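Local coordinates for protein SaTIE-TED (Staphylococcus aureus, PDB 6FX6) that is of unknown function but, as the thioester domain of an LPXTG-anchored surface protein, probably attaches the bacterium covalently to target molecules, at residues Lys11-Gly16 with Glu95-Thr100; Ile20-Lys25 with Phe30-Trp35; Ala36-Asn41 with Lys52-Gly57; Thr100-Trp105 with Asn117-Glu122. All coordinates share one frame; numbering follows the deposited sequence.

Interactions 2 and 3 lie on consecutive parts of strand 30-40, interaction 1 on the neighbouring strand 5-13, and interactions 1 and 4 on helix 94-107, which packs against the sheet containing these strands. Interactions 1 and 2, with centres about 13 Å apart, are joined by a probable hydrogen bond from Ile13 N to Trp35 O (2.8 Å). Interactions 1 and 4 share Thr100, their centres about 10 Å apart. Met102 of interaction 4 packs on interaction 2, its CG lying 3.6 Å from Trp35 CH2. Gln101 OE1 accepts a hydrogen bond from the backbone N of Cys47, probably the thioester cysteine, whereas the two zinc ions sit at the outer ends of interactions 1 and 2.

Interaction 1: Lys11-Gly16 with Glu95-Thr100; sequences KWIDKG and EQYIAT. With ZN (zinc ion), chain B.
Ile13, at the end of strand 5-13, packs on Ile98 of helix 94-107, a layering of helix on antiparallel sheet within the thioester domain. The two branched side chains slide past each other in opposite directions, Ile13 CG2 meeting Ile98 CD1 at 4.1 Å. The other branch of Ile13 runs out extended (chi2 162°), bringing CD1 obliquely to Tyr97 CD2 at 4.5 Å. Compact aliphatic groups suit this buried layer. Tyr97 is fixed from elsewhere: its OH bonds to Ala45 O and Phe38 N, and its ring stacks on Phe46.

Charge takes over toward solvent. Lys15, extended beyond CG, crosses Glu95 at about a right angle and forms a salt bridge from NZ to Glu95 OE2 at 3.0 Å. The glutamate chain bends at chi2 (79°) to present that oxygen; OE1 stays 4.0 Å from Lys15 NZ, so the grip is one-sided.

Beyond the strand end, Asp14 shapes an Asx turn: its OD1 accepts from Gly16 N at 3.3 Å, the donor standing 49° out of the carboxylate plane. Glycine accommodates the positive phi there. The other oxygen, Asp14 OD2, binds a zinc ion at 2.0 Å, and a water ligates the same metal.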
loop_
_atom_site.group_PDB
_atom_site.type_symbol
_atom_site.label_atom_id
_atom_site.label_comp_id
_atom_site.label_asym_id
_atom_site.label_seq_id
_atom_site.Cartn_x
_atom_site.Cartn_y
_atom_site.Cartn_z
ATOM N N LYS A 11 10.834 6.912 -16.528
ATOM C CA LYS A 11 10.164 6.864 -17.819
ATOM C C LYS A 11 9.321 8.125 -17.919
ATOM O O LYS A 11 8.526 8.420 -17.027
ATOM C CB LYS A 11 9.324 5.595 -17.961
ATOM C CG LYS A 11 10.191 4.346 -18.089
ATOM C CD LYS A 11 9.494 3.177 -18.773
ATOM C CE LYS A 11 8.734 2.302 -17.791
ATOM N NZ LYS A 11 8.243 1.050 -18.430
ATOM N N TRP A 12 9.525 8.888 -18.988
ATOM C CA TRP A 12 8.870 10.183 -19.144
ATOM C C TRP A 12 7.470 10.012 -19.712
ATOM O O TRP A 12 7.261 9.250 -20.659
ATOM C CB TRP A 12 9.699 11.107 -20.042
ATOM C CG TRP A 12 11.000 11.500 -19.411
ATOM C CD1 TRP A 12 12.247 11.074 -19.762
ATOM C CD2 TRP A 12 11.176 12.382 -18.298
ATOM N NE1 TRP A 12 13.189 11.643 -18.942
ATOM C CE2 TRP A 12 12.557 12.451 -18.035
ATOM C CE3 TRP A 12 10.295 13.127 -17.500
ATOM C CZ2 TRP A 12 13.086 13.240 -17.007
ATOM C CZ3 TRP A 12 10.821 13.910 -16.473
ATOM C CH2 TRP A 12 12.203 13.957 -16.236
ATOM N N ILE A 13 6.520 10.722 -19.112
ATOM C CA ILE A 13 5.155 10.801 -19.598
ATOM C C ILE A 13 5.001 12.208 -20.165
ATOM O O ILE A 13 4.966 13.185 -19.419
ATOM C CB ILE A 13 4.154 10.558 -18.450
ATOM C CG1 ILE A 13 4.361 9.152 -17.857
ATOM C CG2 ILE A 13 2.714 10.748 -18.932
ATOM C CD1 ILE A 13 3.765 8.957 -16.480
ATOM N N ASP A 14 4.939 12.310 -21.486
ATOM C CA ASP A 14 4.854 13.595 -22.168
ATOM C C ASP A 14 3.865 13.468 -23.320
ATOM O O ASP A 14 4.106 12.723 -24.273
ATOM C CB ASP A 14 6.242 14.021 -22.678
ATOM C CG ASP A 14 6.258 15.427 -23.276
ATOM O OD1 ASP A 14 5.302 16.198 -23.061
ATOM O OD2 ASP A 14 7.243 15.769 -23.966
ATOM N N LYS A 15 2.750 14.191 -23.217
ATOM C CA LYS A 15 1.736 14.208 -24.265
ATOM C C LYS A 15 1.465 15.630 -24.764
ATOM O O LYS A 15 0.414 15.895 -25.346
ATOM C CB LYS A 15 0.465 13.516 -23.752
ATOM C CG LYS A 15 0.682 12.036 -23.469
ATOM C CD LYS A 15 -0.543 11.353 -22.880
ATOM C CE LYS A 15 -0.198 9.948 -22.397
ATOM N NZ LYS A 15 -1.321 9.304 -21.664
ATOM N N GLY A 16 2.432 16.532 -24.573
ATOM C CA GLY A 16 2.278 17.943 -24.935
ATOM C C GLY A 16 1.176 18.661 -24.174
ATOM O O GLY A 16 0.651 19.663 -24.650
ATOM N N GLU A 95 -2.020 7.821 -16.361
ATOM C CA GLU A 95 -2.988 8.622 -15.621
ATOM C C GLU A 95 -3.137 8.153 -14.162
ATOM O O GLU A 95 -3.185 8.986 -13.262
ATOM C CB GLU A 95 -4.353 8.637 -16.336
ATOM C CG GLU A 95 -4.388 9.448 -17.635
ATOM C CD GLU A 95 -3.798 8.736 -18.854
ATOM O OE1 GLU A 95 -3.389 7.555 -18.747
ATOM O OE2 GLU A 95 -3.737 9.365 -19.934
ATOM N N GLN A 96 -3.192 6.838 -13.927
ATOM C CA GLN A 96 -3.242 6.304 -12.548
ATOM C C GLN A 96 -1.989 6.626 -11.754
ATOM O O GLN A 96 -2.086 7.018 -10.592
ATOM C CB GLN A 96 -3.451 4.777 -12.491
ATOM C CG GLN A 96 -4.864 4.301 -12.210
ATOM C CD GLN A 96 -5.515 4.906 -10.979
ATOM O OE1 GLN A 96 -6.502 5.622 -11.089
ATOM N NE2 GLN A 96 -4.987 4.597 -9.809
ATOM N N TYR A 97 -0.823 6.416 -12.364
ATOM C CA TYR A 97 0.444 6.779 -11.723
ATOM C C TYR A 97 0.455 8.248 -11.315
ATOM O O TYR A 97 0.837 8.577 -10.195
ATOM C CB TYR A 97 1.656 6.500 -12.619
ATOM C CG TYR A 97 2.940 6.896 -11.937
ATOM C CD1 TYR A 97 3.620 6.007 -11.109
ATOM C CD2 TYR A 97 3.445 8.185 -12.071
ATOM C CE1 TYR A 97 4.787 6.387 -10.458
ATOM C CE2 TYR A 97 4.599 8.576 -11.422
ATOM C CZ TYR A 97 5.271 7.682 -10.618
ATOM O OH TYR A 97 6.425 8.093 -9.992
ATOM N N ILE A 98 0.061 9.117 -12.240
ATOM C CA ILE A 98 0.020 10.561 -11.988
ATOM C C ILE A 98 -0.956 10.880 -10.860
ATOM O O ILE A 98 -0.624 11.647 -9.952
ATOM C CB ILE A 98 -0.343 11.355 -13.265
ATOM C CG1 ILE A 98 0.832 11.328 -14.234
ATOM C CG2 ILE A 98 -0.688 12.806 -12.941
ATOM C CD1 ILE A 98 0.515 11.844 -15.623
ATOM N N ALA A 99 -2.152 10.293 -10.923
ATOM C CA ALA A 99 -3.174 10.500 -9.880
ATOM C C ALA A 99 -2.656 10.068 -8.510
ATOM O O ALA A 99 -2.848 10.769 -7.522
ATOM C CB ALA A 99 -4.449 9.749 -10.219
ATOM N N THR A 100 -1.979 8.924 -8.469
ATOM C CA THR A 100 -1.400 8.419 -7.229
ATOM C C THR A 100 -0.325 9.374 -6.699
ATOM O O THR A 100 -0.341 9.721 -5.517
ATOM C CB THR A 100 -0.836 6.999 -7.423
ATOM O OG1 THR A 100 -1.885 6.146 -7.883
ATOM C CG2 THR A 100 -0.281 6.438 -6.126
HETATM ZN ZN ZN B . 8.767 14.514 -24.258
HETATM O O HOH W 1 9.773 14.150 -22.404
#

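Interaction 2: Ile20-Lys25 with Phe30-Trp35; sequences IVYSAK and FTMDRW. With ZN (zinc ion), chain C.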
loop_
_atom_site.group_PDB
_atom_site.type_symbol
_atom_site.label_atom_id
_atom_site.label_comp_id
_atom_site.label_asym_id
_atom_site.label_seq_id
_atom_site.Cartn_x
_atom_site.Cartn_y
_atom_site.Cartn_z
ATOM N N ILE A 20 -0.766 19.763 -14.695
ATOM C CA ILE A 20 -1.271 20.600 -13.602
ATOM C C ILE A 20 -0.542 21.936 -13.524
ATOM O O ILE A 20 0.583 22.079 -14.015
ATOM C CB ILE A 20 -1.122 19.919 -12.221
ATOM C CG1 ILE A 20 0.321 19.436 -11.994
ATOM C CG2 ILE A 20 -2.105 18.767 -12.080
ATOM C CD1 ILE A 20 0.575 18.869 -10.613
ATOM N N VAL A 21 -1.208 22.909 -12.910
ATOM C CA VAL A 21 -0.559 24.109 -12.406
ATOM C C VAL A 21 -0.734 24.037 -10.891
ATOM O O VAL A 21 -1.870 24.066 -10.401
ATOM C CB VAL A 21 -1.190 25.396 -12.972
ATOM C CG1 VAL A 21 -0.540 26.632 -12.350
ATOM C CG2 VAL A 21 -1.067 25.418 -14.492
ATOM N N TYR A 22 0.377 23.929 -10.160
ATOM C CA TYR A 22 0.324 23.716 -8.714
ATOM C C TYR A 22 1.335 24.539 -7.936
ATOM O O TYR A 22 2.304 25.054 -8.492
ATOM C CB TYR A 22 0.509 22.231 -8.396
ATOM C CG TYR A 22 1.942 21.747 -8.373
ATOM C CD1 TYR A 22 2.644 21.529 -9.556
ATOM C CD2 TYR A 22 2.590 21.484 -7.166
ATOM C CE1 TYR A 22 3.957 21.076 -9.542
ATOM C CE2 TYR A 22 3.901 21.027 -7.136
ATOM C CZ TYR A 22 4.583 20.822 -8.326
ATOM O OH TYR A 22 5.886 20.364 -8.296
ATOM N N SER A 23 1.079 24.636 -6.632
ATOM C CA SER A 23 1.971 25.282 -5.677
ATOM C C SER A 23 2.272 24.320 -4.526
ATOM O O SER A 23 1.416 23.537 -4.118
ATOM C CB SER A 23 1.343 26.569 -5.144
ATOM O OG SER A 23 1.194 27.516 -6.184
ATOM N N ALA A 24 3.503 24.382 -4.031
ATOM C CA ALA A 24 3.955 23.548 -2.925
ATOM C C ALA A 24 5.214 24.172 -2.332
ATOM O O ALA A 24 6.245 24.212 -3.001
ATOM C CB ALA A 24 4.238 22.139 -3.414
ATOM N N LYS A 25 5.114 24.678 -1.099
ATOM C CA LYS A 25 6.208 25.414 -0.443
ATOM C C LYS A 25 6.613 26.652 -1.276
ATOM O O LYS A 25 5.730 27.364 -1.752
ATOM C CB LYS A 25 7.398 24.485 -0.135
ATOM C CG LYS A 25 7.097 23.321 0.795
ATOM C CD LYS A 25 8.356 22.948 1.568
ATOM C CE LYS A 25 8.283 21.565 2.185
ATOM N NZ LYS A 25 9.575 21.257 2.858
ATOM N N PHE A 30 3.654 26.478 -10.625
ATOM C CA PHE A 30 4.587 25.721 -11.456
ATOM C C PHE A 30 3.768 24.881 -12.433
ATOM O O PHE A 30 2.848 24.165 -12.020
ATOM C CB PHE A 30 5.438 24.825 -10.546
ATOM C CG PHE A 30 6.570 24.100 -11.240
ATOM C CD1 PHE A 30 6.370 22.846 -11.824
ATOM C CD2 PHE A 30 7.856 24.635 -11.243
ATOM C CE1 PHE A 30 7.423 22.166 -12.435
ATOM C CE2 PHE A 30 8.911 23.960 -11.850
ATOM C CZ PHE A 30 8.694 22.724 -12.446
ATOM N N THR A 31 4.104 24.980 -13.721
ATOM C CA THR A 31 3.416 24.245 -14.777
ATOM C C THR A 31 4.166 22.952 -15.075
ATOM O O THR A 31 5.323 22.985 -15.479
ATOM C CB THR A 31 3.330 25.085 -16.065
ATOM O OG1 THR A 31 2.656 26.316 -15.782
ATOM C CG2 THR A 31 2.570 24.340 -17.167
HETATM N N MSE A 32 3.501 21.818 -14.882
HETATM C CA MSE A 32 4.093 20.517 -15.190
HETATM C C MSE A 32 3.543 20.040 -16.506
HETATM O O MSE A 32 2.411 19.551 -16.576
HETATM C CB MSE A 32 3.847 19.537 -14.047
HETATM C CG MSE A 32 5.191 19.032 -13.537
HETATM SE SE MSE A 32 4.863 17.789 -12.070
HETATM C CE MSE A 32 6.044 16.308 -12.613
ATOM N N ASP A 33 4.343 20.207 -17.564
ATOM C CA ASP A 33 3.979 19.763 -18.915
ATOM C C ASP A 33 4.611 18.411 -19.309
ATOM O O ASP A 33 4.592 18.020 -20.473
ATOM C CB ASP A 33 4.273 20.860 -19.947
ATOM C CG ASP A 33 5.754 21.194 -20.077
ATOM O OD1 ASP A 33 6.574 20.805 -19.226
ATOM O OD2 ASP A 33 6.102 21.879 -21.049
ATOM N N ARG A 34 5.172 17.713 -18.324
ATOM C CA ARG A 34 5.549 16.310 -18.456
ATOM C C ARG A 34 5.598 15.714 -17.055
ATOM O O ARG A 34 5.528 16.448 -16.057
ATOM C CB ARG A 34 6.907 16.151 -19.148
ATOM C CG ARG A 34 8.032 16.903 -18.466
ATOM C CD ARG A 34 9.415 16.365 -18.813
ATOM N NE ARG A 34 10.418 16.873 -17.870
ATOM C CZ ARG A 34 11.742 16.816 -18.027
ATOM N NH1 ARG A 34 12.530 17.316 -17.072
ATOM N NH2 ARG A 34 12.294 16.272 -19.115
ATOM N N TRP A 35 5.736 14.395 -16.977
ATOM C CA TRP A 35 5.712 13.709 -15.695
ATOM C C TRP A 35 6.742 12.597 -15.630
ATOM O O TRP A 35 6.832 11.762 -16.536
ATOM C CB TRP A 35 4.309 13.162 -15.409
ATOM C CG TRP A 35 3.987 13.191 -13.970
ATOM C CD1 TRP A 35 4.483 12.363 -13.014
ATOM C CD2 TRP A 35 3.119 14.110 -13.301
ATOM N NE1 TRP A 35 3.979 12.701 -11.788
ATOM C CE2 TRP A 35 3.135 13.771 -11.932
ATOM C CE3 TRP A 35 2.317 15.174 -13.723
ATOM C CZ2 TRP A 35 2.380 14.463 -10.977
ATOM C CZ3 TRP A 35 1.572 15.866 -12.776
ATOM C CH2 TRP A 35 1.608 15.506 -11.419
HETATM ZN ZN ZN C . 8.519 20.961 -19.457
HETATM O O HOH W 2 9.528 19.784 -17.897
#
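Tyr22 holds its ring between the backbone N and the carbonyl carbon (chi1 82°), whereas Phe30 swings its ring away from its own N (chi1 -173°). The two side chains thereby run side by side on one face of a beta-hairpin, pointing the same way, with Tyr22 CE1 3.8 Å from Phe30 CD1 and their ring planes turned 70° apart. Selenomethionine Met32 shares that face. Its SE approaches Tyr22 CE1 obliquely at 4.2 Å, a Met-aromatic contact, and a bend at chi3 carries CE over the centre of the Trp35 ring, 3.7 Å above its plane. Ile20 crosses Trp35 at about a right angle, CD1 touching CH2 at 3.6 Å; the aliphatic tip and the broad indole suit the buried side, where Trp35 also meets helix 94-107.

Backbone bonds tie the strands. Tyr22 and Phe30 form an antiparallel hydrogen-bonded pair, with Phe30 N to Tyr22 O at 2.9 Å. Phe30 O receives Tyr22 N and also a CA-H contact from Val21 CA (3.4 Å). On the other face Val21 and Thr31 form a non-hydrogen-bonded pair, threonine suiting the exposed side. Past the strand pair, Asp33 OD1 binds a zinc ion at 2.0 Å.

The Tyr22 hydroxyl bonds to Pro50 O and Arg27 NH1, so an aromatic that is apolar along its flank can be buried here with its polar end satisfied.

Interaction 3: Ala36-Asn41 with Lys52-Gly57; sequences AKFYVN and KEAAIG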
loop_
_atom_site.group_PDB
_atom_site.type_symbol
_atom_site.label_atom_id
_atom_site.label_comp_id
_atom_site.label_asym_id
_atom_site.label_seq_id
_atom_site.Cartn_x
_atom_site.Cartn_y
_atom_site.Cartn_z
ATOM N N ALA A 36 7.516 12.604 -14.548
ATOM C CA ALA A 36 8.531 11.584 -14.302
ATOM C C ALA A 36 7.874 10.414 -13.586
ATOM O O ALA A 36 7.344 10.577 -12.485
ATOM C CB ALA A 36 9.661 12.150 -13.457
ATOM N N LYS A 37 7.876 9.251 -14.231
ATOM C CA LYS A 37 7.499 8.008 -13.574
ATOM C C LYS A 37 8.789 7.373 -13.083
ATOM O O LYS A 37 9.559 6.822 -13.876
ATOM C CB LYS A 37 6.757 7.081 -14.534
ATOM C CG LYS A 37 6.149 5.859 -13.868
ATOM C CD LYS A 37 5.578 4.910 -14.906
ATOM C CE LYS A 37 4.859 3.743 -14.253
ATOM N NZ LYS A 37 4.421 2.746 -15.263
ATOM N N PHE A 38 9.014 7.454 -11.775
ATOM C CA PHE A 38 10.277 7.030 -11.175
ATOM C C PHE A 38 10.351 5.525 -10.950
ATOM O O PHE A 38 9.374 4.898 -10.527
ATOM C CB PHE A 38 10.495 7.733 -9.831
ATOM C CG PHE A 38 10.570 9.236 -9.928
ATOM C CD1 PHE A 38 11.684 9.855 -10.489
ATOM C CD2 PHE A 38 9.536 10.034 -9.432
ATOM C CE1 PHE A 38 11.762 11.244 -10.563
ATOM C CE2 PHE A 38 9.606 11.421 -9.509
ATOM C CZ PHE A 38 10.719 12.028 -10.076
ATOM N N TYR A 39 11.524 4.962 -11.225
ATOM C CA TYR A 39 11.857 3.582 -10.886
ATOM C C TYR A 39 13.153 3.573 -10.088
ATOM O O TYR A 39 14.061 4.336 -10.391
ATOM C CB TYR A 39 12.044 2.736 -12.151
ATOM C CG TYR A 39 10.767 2.477 -12.920
ATOM C CD1 TYR A 39 10.206 3.464 -13.727
ATOM C CD2 TYR A 39 10.128 1.235 -12.857
ATOM C CE1 TYR A 39 9.040 3.232 -14.436
ATOM C CE2 TYR A 39 8.961 0.989 -13.573
ATOM C CZ TYR A 39 8.420 1.992 -14.356
ATOM O OH TYR A 39 7.263 1.766 -15.060
ATOM N N VAL A 40 13.229 2.716 -9.070
ATOM C CA VAL A 40 14.471 2.467 -8.337
ATOM C C VAL A 40 14.645 0.963 -8.240
ATOM O O VAL A 40 13.819 0.278 -7.624
ATOM C CB VAL A 40 14.461 3.079 -6.916
ATOM C CG1 VAL A 40 15.804 2.855 -6.226
ATOM C CG2 VAL A 40 14.124 4.567 -6.969
ATOM N N ASN A 41 15.705 0.463 -8.873
ATOM C CA ASN A 41 16.026 -0.969 -8.937
ATOM C C ASN A 41 14.834 -1.841 -9.366
ATOM O O ASN A 41 14.559 -2.881 -8.771
ATOM C CB ASN A 41 16.624 -1.444 -7.602
ATOM C CG ASN A 41 17.555 -2.638 -7.761
ATOM O OD1 ASN A 41 17.475 -3.599 -7.006
ATOM N ND2 ASN A 41 18.450 -2.574 -8.742
ATOM N N LYS A 52 10.596 20.175 -5.232
ATOM C CA LYS A 52 11.968 19.942 -5.705
ATOM C C LYS A 52 12.044 19.072 -6.949
ATOM O O LYS A 52 11.195 18.203 -7.174
ATOM C CB LYS A 52 12.798 19.286 -4.607
ATOM C CG LYS A 52 13.060 20.193 -3.426
ATOM C CD LYS A 52 13.967 19.517 -2.418
ATOM C CE LYS A 52 14.455 20.505 -1.373
ATOM N NZ LYS A 52 15.537 19.906 -0.550
ATOM N N GLU A 53 13.086 19.311 -7.742
ATOM C CA GLU A 53 13.415 18.470 -8.897
ATOM C C GLU A 53 14.238 17.251 -8.468
ATOM O O GLU A 53 15.138 17.367 -7.633
ATOM C CB GLU A 53 14.162 19.285 -9.971
ATOM C CG GLU A 53 15.674 19.466 -9.783
ATOM C CD GLU A 53 16.079 20.160 -8.481
ATOM O OE1 GLU A 53 15.301 20.995 -7.961
ATOM O OE2 GLU A 53 17.182 19.864 -7.969
ATOM N N ALA A 54 13.931 16.092 -9.047
ATOM C CA ALA A 54 14.685 14.863 -8.791
ATOM C C ALA A 54 15.985 14.829 -9.607
ATOM O O ALA A 54 16.057 15.420 -10.688
ATOM C CB ALA A 54 13.828 13.643 -9.103
ATOM N N ALA A 55 16.996 14.134 -9.076
ATOM C CA ALA A 55 18.295 13.961 -9.747
ATOM C C ALA A 55 18.319 12.661 -10.552
ATOM O O ALA A 55 18.895 11.658 -10.125
ATOM C CB ALA A 55 19.424 13.977 -8.725
ATOM N N ILE A 56 17.691 12.699 -11.725
ATOM C CA ILE A 56 17.597 11.541 -12.617
ATOM C C ILE A 56 18.993 11.068 -13.020
ATOM O O ILE A 56 19.854 11.878 -13.346
ATOM C CB ILE A 56 16.796 11.863 -13.913
ATOM C CG1 ILE A 56 15.334 12.231 -13.600
ATOM C CG2 ILE A 56 16.854 10.705 -14.914
ATOM C CD1 ILE A 56 14.582 11.206 -12.791
ATOM N N GLY A 57 19.199 9.752 -12.976
ATOM C CA GLY A 57 20.460 9.132 -13.369
ATOM C C GLY A 57 21.551 9.130 -12.311
ATOM O O GLY A 57 22.625 8.569 -12.543
#
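The ring of Phe38 receives Ile56 CD1 at its edge, near the ring plane, while Ala54 CB approaches obliquely. Within its own strand, Ala36 CB lies over one face of the ring, 3.5 Å above the plane and offset toward the rim. The meeting point is one corner of the phenyl group: Phe38 CE1 is 3.5 Å from Ala54 CB and 3.6 Å from Ile56 CD1, and CZ adds a 3.6 Å contact to the same alanine methyl.

The isoleucine crosses the aromatic side chain at about a right angle. Its chain folds at chi2 (-55°), which brings the terminal methyl down to the ring while the main chain keeps its distance. Alanine suits position 54 because the ring comes so close to its CB.

Phe38 belongs to strand 30-40 and also packs on Ala45 and Cys47 of strand 43-47, the latter probably the thioester cysteine, as in related domains. The loop is held separately by backbone bonds from Glu53 to Gln218 and from Gly57 to Leu8.

No hydrogen bond crosses between 36-41 and 52-57. The contact is carbon against carbon, so its cohesion comes from shape and from the exclusion of water.

Interaction 4: Thr100-Trp105 with Asn117-Glu122; sequences TQMLIW and NGLNYE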
loop_
_atom_site.group_PDB
_atom_site.type_symbol
_atom_site.label_atom_id
_atom_site.label_comp_id
_atom_site.label_asym_id
_atom_site.label_seq_id
_atom_site.Cartn_x
_atom_site.Cartn_y
_atom_site.Cartn_z
ATOM N N THR A 100 -1.979 8.924 -8.469
ATOM C CA THR A 100 -1.400 8.419 -7.229
ATOM C C THR A 100 -0.325 9.374 -6.699
ATOM O O THR A 100 -0.341 9.721 -5.517
ATOM C CB THR A 100 -0.836 6.999 -7.423
ATOM O OG1 THR A 100 -1.885 6.146 -7.883
ATOM C CG2 THR A 100 -0.281 6.438 -6.126
ATOM N N GLN A 101 0.584 9.804 -7.574
ATOM C CA GLN A 101 1.604 10.802 -7.213
ATOM C C GLN A 101 0.957 12.084 -6.704
ATOM O O GLN A 101 1.416 12.662 -5.727
ATOM C CB GLN A 101 2.503 11.131 -8.411
ATOM C CG GLN A 101 3.577 12.190 -8.155
ATOM C CD GLN A 101 4.626 11.745 -7.165
ATOM O OE1 GLN A 101 5.663 11.201 -7.554
ATOM N NE2 GLN A 101 4.365 11.967 -5.877
HETATM N N MSE A 102 -0.096 12.525 -7.388
HETATM C CA MSE A 102 -0.805 13.750 -7.006
HETATM C C MSE A 102 -1.490 13.646 -5.665
HETATM O O MSE A 102 -1.541 14.630 -4.919
HETATM C CB MSE A 102 -1.828 14.163 -8.068
HETATM C CG MSE A 102 -1.169 15.003 -9.158
HETATM SE SE MSE A 102 -2.403 15.136 -10.683
HETATM C CE MSE A 102 -3.749 16.325 -9.869
ATOM N N LEU A 103 -2.027 12.466 -5.346
ATOM C CA LEU A 103 -2.665 12.227 -4.047
ATOM C C LEU A 103 -1.645 12.165 -2.907
ATOM O O LEU A 103 -1.894 12.701 -1.825
ATOM C CB LEU A 103 -3.502 10.939 -4.076
ATOM C CG LEU A 103 -4.330 10.624 -2.815
ATOM C CD1 LEU A 103 -5.157 11.819 -2.365
ATOM C CD2 LEU A 103 -5.225 9.420 -3.069
ATOM N N ILE A 104 -0.515 11.499 -3.157
ATOM C CA ILE A 104 0.634 11.513 -2.245
ATOM C C ILE A 104 1.051 12.951 -1.964
ATOM O O ILE A 104 1.255 13.325 -0.811
ATOM C CB ILE A 104 1.824 10.691 -2.812
ATOM C CG1 ILE A 104 1.531 9.194 -2.670
ATOM C CG2 ILE A 104 3.142 11.032 -2.113
ATOM C CD1 ILE A 104 2.395 8.302 -3.540
ATOM N N TRP A 105 1.161 13.752 -3.020
ATOM C CA TRP A 105 1.544 15.157 -2.878
ATOM C C TRP A 105 0.522 16.023 -2.139
ATOM O O TRP A 105 0.919 16.996 -1.507
ATOM C CB TRP A 105 1.850 15.790 -4.240
ATOM C CG TRP A 105 3.193 15.475 -4.818
ATOM C CD1 TRP A 105 4.230 14.808 -4.224
ATOM C CD2 TRP A 105 3.661 15.873 -6.104
ATOM N NE1 TRP A 105 5.302 14.743 -5.077
ATOM C CE2 TRP A 105 4.983 15.394 -6.237
ATOM C CE3 TRP A 105 3.089 16.589 -7.162
ATOM C CZ2 TRP A 105 5.741 15.597 -7.392
ATOM C CZ3 TRP A 105 3.841 16.788 -8.313
ATOM C CH2 TRP A 105 5.155 16.291 -8.419
ATOM N N ASN A 117 -8.371 17.890 -17.434
ATOM C CA ASN A 117 -9.623 17.125 -17.311
ATOM C C ASN A 117 -9.464 15.652 -17.701
ATOM O O ASN A 117 -10.126 14.785 -17.131
ATOM C CB ASN A 117 -10.733 17.759 -18.158
ATOM C CG ASN A 117 -12.115 17.244 -17.792
ATOM O OD1 ASN A 117 -12.556 17.384 -16.650
ATOM N ND2 ASN A 117 -12.809 16.649 -18.759
ATOM N N GLY A 118 -8.572 15.381 -18.655
ATOM C CA GLY A 118 -8.282 14.020 -19.098
ATOM C C GLY A 118 -7.638 13.086 -18.084
ATOM O O GLY A 118 -7.549 11.888 -18.338
ATOM N N LEU A 119 -7.163 13.620 -16.957
ATOM C CA LEU A 119 -6.776 12.783 -15.808
ATOM C C LEU A 119 -7.920 12.022 -15.159
ATOM O O LEU A 119 -7.688 10.950 -14.602
ATOM C CB LEU A 119 -6.101 13.599 -14.698
ATOM C CG LEU A 119 -4.599 13.408 -14.604
ATOM C CD1 LEU A 119 -3.961 13.936 -15.858
ATOM C CD2 LEU A 119 -4.056 14.128 -13.388
ATOM N N ASN A 120 -9.123 12.597 -15.187
ATOM C CA ASN A 120 -10.260 12.060 -14.449
ATOM C C ASN A 120 -9.864 11.970 -12.966
ATOM O O ASN A 120 -10.048 10.936 -12.322
ATOM C CB ASN A 120 -10.669 10.695 -15.040
ATOM C CG ASN A 120 -12.086 10.289 -14.682
ATOM O OD1 ASN A 120 -12.993 11.120 -14.625
ATOM N ND2 ASN A 120 -12.286 8.996 -14.458
ATOM N N TYR A 121 -9.307 13.068 -12.445
ATOM C CA TYR A 121 -8.602 13.050 -11.156
ATOM C C TYR A 121 -9.508 12.763 -9.974
ATOM O O TYR A 121 -9.174 11.933 -9.128
ATOM C CB TYR A 121 -7.849 14.363 -10.891
ATOM C CG TYR A 121 -7.064 14.356 -9.581
ATOM C CD1 TYR A 121 -6.022 13.448 -9.377
ATOM C CD2 TYR A 121 -7.376 15.241 -8.541
ATOM C CE1 TYR A 121 -5.312 13.422 -8.178
ATOM C CE2 TYR A 121 -6.666 15.234 -7.342
ATOM C CZ TYR A 121 -5.637 14.323 -7.160
ATOM O OH TYR A 121 -4.924 14.302 -5.973
ATOM N N GLU A 122 -10.638 13.454 -9.906
ATOM C CA GLU A 122 -11.529 13.322 -8.758
ATOM C C GLU A 122 -12.067 11.898 -8.618
ATOM O O GLU A 122 -12.140 11.383 -7.503
ATOM C CB GLU A 122 -12.671 14.344 -8.824
ATOM C CG GLU A 122 -12.215 15.795 -8.683
ATOM C CD GLU A 122 -11.461 16.067 -7.384
ATOM O OE1 GLU A 122 -11.974 15.702 -6.304
ATOM O OE2 GLU A 122 -10.351 16.643 -7.446
#
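Met102, modelled as selenomethionine, lays its terminal methyl over the Tyr121 ring: CE sits 3.6 Å from the centroid and 8° off the normal, a nearly perpendicular CH-pi contact. A bend at chi3 (71°) turns CE onto the ring and leaves SE oblique, 4.6 Å from the same centroid, completing a Met-aromatic pair. Nearer the helix backbone, Met102 CB also touches Tyr121 CE1 at 3.6 Å. A long unbranched chain suits this place, since it can lie on an aromatic face and still reach a second partner.

That partner is Leu119, which meets Met102 tip to tip; the 3.3 Å from its CD2 to SE is unusually short and doubtful. The Tyr121 side chain extends toward helix 94-107, CG anti to the backbone N (chi1 -178°), so its hydroxyl ends beside the helix. Leu103 N comes to the ring's edge without bonding to the hydroxyl, whose hydrogen bond is to Glu106 OE2 instead. Tyrosine thus provides a buried face and a satisfied polar end.

The packing joins the start of helix 121-134 to helix 94-107, where TQMLIW resembles the TQxxΦW motif (Φ hydrophobic) of bacterial thioester domains. Gln101 OE1 accepts from Cys47 N, probably positioning the thioester cysteine's strand rather than forming the thioester itself.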